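Local coordinates for hemolysin-related protein (PDB 5V6F) that binds mannose-containing glycans through its second beta-prism lectin domain, the part present here, and probably helps Vibrio cholerae biofilms attach to host surfaces, at residues Q13-V19 and K120-T126. Sequence-based numbering, arbitrary orientation.
Sequences QQSQRVV and KQINVWT
In this beta-prism lectin domain, built from three four-stranded antiparallel sheets, 13-18 forms the outer strand of one sheet and pairs with 121-126, whose other edge bonds to 131-137. Both backbones are extended; their axes run antiparallel at 154°, 4.6 Å apart at closest approach. Gln13 opens the pairing opposite Thr126: Thr126 N donates to Gln13 O (2.9 Å), while the return bond, Gln13 N to Thr126 O (3.1 Å), is weak. This end lies nearer the bound mannotriose, the Thr126 side chain about 11 Å from a mannose; Thr126 OG1 bonds to Gly128 N and Leu130 O in the turn carrying pocket residue Trp129. Gln14, a non-hydrogen-bonded partner of Trp125, takes t for both chi1 and chi2, laying its aliphatic stem over the indole: CG sits 4.0 Å from the five-membered ring centroid, a CH-pi contact. Ser15 N donates to Val124 O (2.7 Å) and Val124 N to Ser15 O (2.9 Å); its small side chain fits beside Val44, on the face where Val124, Ile122 and Thr126 also point. Gln16 is exposed, but its partner Asn123 is buried, its amide satisfied by Gln121 NE2 to Asn123 OD1 (2.8 Å) and by Gln135 OE1. Arg17 and Ile122 exchange two 2.8 Å bonds, Arg17 N to Ile122 O and Ile122 N to Arg17 O. The guanidinium turns away, NE reaching Asn42 O. Val18 opposes Gln121, beside the classic bulge that Lys120 and Gln121 make against Val137. Buried Val19 donates from N to Lys120 O (2.9 Å), and one water donates to Val19 O and Lys120 O, each 2.8 Å away.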
loop_
_atom_site.group_PDB
_atom_site.type_symbol
_atom_site.label_atom_id
_atom_site.label_comp_id
_atom_site.label_asym_id
_atom_site.label_seq_id
_atom_site.Cartn_x
_atom_site.Cartn_y
_atom_site.Cartn_z
ATOM N N GLN A 13 3.032 -13.252 -5.158
ATOM C CA GLN A 13 4.146 -12.916 -6.037
ATOM C C GLN A 13 4.679 -11.514 -5.770
ATOM O O GLN A 13 3.915 -10.560 -5.612
ATOM C CB GLN A 13 3.719 -13.031 -7.497
ATOM C CG GLN A 13 3.420 -14.453 -7.934
ATOM C CD GLN A 13 1.968 -14.830 -7.717
ATOM O OE1 GLN A 13 1.059 -14.071 -8.056
ATOM N NE2 GLN A 13 1.743 -16.008 -7.148
ATOM N N GLN A 14 6.005 -11.391 -5.760
ATOM C CA GLN A 14 6.665 -10.130 -5.448
ATOM C C GLN A 14 6.980 -9.341 -6.715
ATOM O O GLN A 14 7.622 -9.854 -7.638
ATOM C CB GLN A 14 7.954 -10.383 -4.669
ATOM C CG GLN A 14 8.645 -9.098 -4.231
ATOM C CD GLN A 14 9.947 -9.332 -3.499
ATOM O OE1 GLN A 14 10.246 -10.444 -3.067
ATOM N NE2 GLN A 14 10.730 -8.274 -3.353
ATOM N N SER A 15 6.544 -8.084 -6.741
ATOM C CA SER A 15 6.952 -7.126 -7.753
ATOM C C SER A 15 7.733 -6.001 -7.086
ATOM O O SER A 15 7.612 -5.761 -5.881
ATOM C CB SER A 15 5.750 -6.550 -8.511
ATOM O OG SER A 15 5.091 -7.550 -9.275
ATOM N N GLN A 16 8.546 -5.314 -7.883
ATOM C CA GLN A 16 9.418 -4.261 -7.376
ATOM C C GLN A 16 9.203 -3.014 -8.219
ATOM O O GLN A 16 9.327 -3.062 -9.446
ATOM C CB GLN A 16 10.884 -4.721 -7.386
ATOM C CG GLN A 16 11.046 -6.082 -6.681
ATOM C CD GLN A 16 12.476 -6.442 -6.311
ATOM O OE1 GLN A 16 12.745 -6.890 -5.185
ATOM N NE2 GLN A 16 13.393 -6.278 -7.251
ATOM N N ARG A 17 8.850 -1.908 -7.568
ATOM C CA ARG A 17 8.518 -0.666 -8.263
ATOM C C ARG A 17 9.437 0.445 -7.774
ATOM O O ARG A 17 9.385 0.837 -6.602
ATOM C CB ARG A 17 7.048 -0.307 -8.063
ATOM C CG ARG A 17 6.088 -1.242 -8.810
ATOM C CD ARG A 17 6.291 -1.160 -10.329
ATOM N NE ARG A 17 5.445 -2.087 -11.081
ATOM C CZ ARG A 17 5.821 -3.289 -11.507
ATOM N NH1 ARG A 17 7.038 -3.754 -11.257
ATOM N NH2 ARG A 17 4.967 -4.041 -12.187
ATOM N N VAL A 18 10.272 0.941 -8.674
ATOM C CA VAL A 18 11.247 1.972 -8.352
ATOM C C VAL A 18 10.547 3.317 -8.280
ATOM O O VAL A 18 9.713 3.655 -9.131
ATOM C CB VAL A 18 12.381 1.974 -9.396
ATOM C CG1 VAL A 18 13.315 3.154 -9.191
ATOM C CG2 VAL A 18 13.156 0.665 -9.331
ATOM N N VAL A 19 10.882 4.089 -7.251
ATOM C CA VAL A 19 10.334 5.429 -7.084
ATOM C C VAL A 19 11.091 6.388 -7.992
ATOM O O VAL A 19 12.329 6.442 -7.972
ATOM C CB VAL A 19 10.418 5.870 -5.615
ATOM C CG1 VAL A 19 9.803 7.239 -5.448
ATOM C CG2 VAL A 19 9.727 4.854 -4.715
ATOM N N LYS A 120 13.405 4.536 -2.012
ATOM C CA LYS A 120 13.827 4.408 -3.401
ATOM C C LYS A 120 13.043 3.355 -4.169
ATOM O O LYS A 120 13.040 3.385 -5.404
ATOM C CB LYS A 120 15.326 4.081 -3.479
ATOM C CG LYS A 120 15.702 2.650 -3.117
ATOM C CD LYS A 120 17.215 2.485 -3.073
ATOM C CE LYS A 120 17.623 1.032 -2.859
ATOM N NZ LYS A 120 19.076 0.903 -2.542
ATOM N N GLN A 121 12.360 2.453 -3.472
ATOM C CA GLN A 121 11.672 1.350 -4.120
ATOM C C GLN A 121 10.572 0.862 -3.192
ATOM O O GLN A 121 10.705 0.919 -1.967
ATOM C CB GLN A 121 12.662 0.226 -4.463
ATOM C CG GLN A 121 12.060 -1.025 -5.084
ATOM C CD GLN A 121 13.125 -2.020 -5.505
ATOM O OE1 GLN A 121 13.935 -1.744 -6.392
ATOM N NE2 GLN A 121 13.136 -3.182 -4.863
ATOM N N ILE A 122 9.473 0.415 -3.792
ATOM C CA ILE A 122 8.390 -0.239 -3.074
ATOM C C ILE A 122 8.303 -1.659 -3.604
ATOM O O ILE A 122 8.134 -1.868 -4.814
ATOM C CB ILE A 122 7.045 0.485 -3.247
ATOM C CG1 ILE A 122 7.183 1.980 -2.934
ATOM C CG2 ILE A 122 5.985 -0.161 -2.346
ATOM C CD1 ILE A 122 5.915 2.787 -3.198
ATOM N N ASN A 123 8.445 -2.631 -2.713
ATOM C CA ASN A 123 8.149 -4.010 -3.050
ATOM C C ASN A 123 6.678 -4.255 -2.755
ATOM O O ASN A 123 6.160 -3.794 -1.737
ATOM C CB ASN A 123 9.032 -4.973 -2.256
ATOM C CG ASN A 123 10.509 -4.778 -2.543
ATOM O OD1 ASN A 123 10.897 -4.472 -3.669
ATOM N ND2 ASN A 123 11.339 -4.952 -1.524
ATOM N N VAL A 124 6.000 -4.943 -3.673
ATOM C CA VAL A 124 4.567 -5.186 -3.575
ATOM C C VAL A 124 4.309 -6.659 -3.843
ATOM O O VAL A 124 4.800 -7.208 -4.835
ATOM C CB VAL A 124 3.765 -4.323 -4.569
ATOM C CG1 VAL A 124 2.270 -4.515 -4.350
ATOM C CG2 VAL A 124 4.154 -2.852 -4.444
ATOM N N TRP A 125 3.530 -7.291 -2.970
ATOM C CA TRP A 125 3.146 -8.688 -3.121
ATOM C C TRP A 125 1.674 -8.751 -3.506
ATOM O O TRP A 125 0.822 -8.187 -2.809
ATOM C CB TRP A 125 3.403 -9.468 -1.831
ATOM C CG TRP A 125 4.855 -9.722 -1.560
ATOM C CD1 TRP A 125 5.543 -10.875 -1.811
ATOM C CD2 TRP A 125 5.802 -8.805 -0.989
ATOM N NE1 TRP A 125 6.855 -10.735 -1.429
ATOM C CE2 TRP A 125 7.041 -9.475 -0.922
ATOM C CE3 TRP A 125 5.721 -7.487 -0.530
ATOM C CZ2 TRP A 125 8.191 -8.869 -0.416
ATOM C CZ3 TRP A 125 6.864 -6.889 -0.024
ATOM C CH2 TRP A 125 8.082 -7.579 0.027
ATOM N N THR A 126 1.383 -9.417 -4.622
ATOM C CA THR A 126 0.013 -9.603 -5.075
ATOM C C THR A 126 -0.110 -10.962 -5.743
ATOM O O THR A 126 0.829 -11.431 -6.395
ATOM C CB THR A 126 -0.438 -8.509 -6.053
ATOM O OG1 THR A 126 -1.814 -8.718 -6.404
ATOM C CG2 THR A 126 0.408 -8.510 -7.328
HETATM O O HOH W 1 14.555 5.509 -6.543
#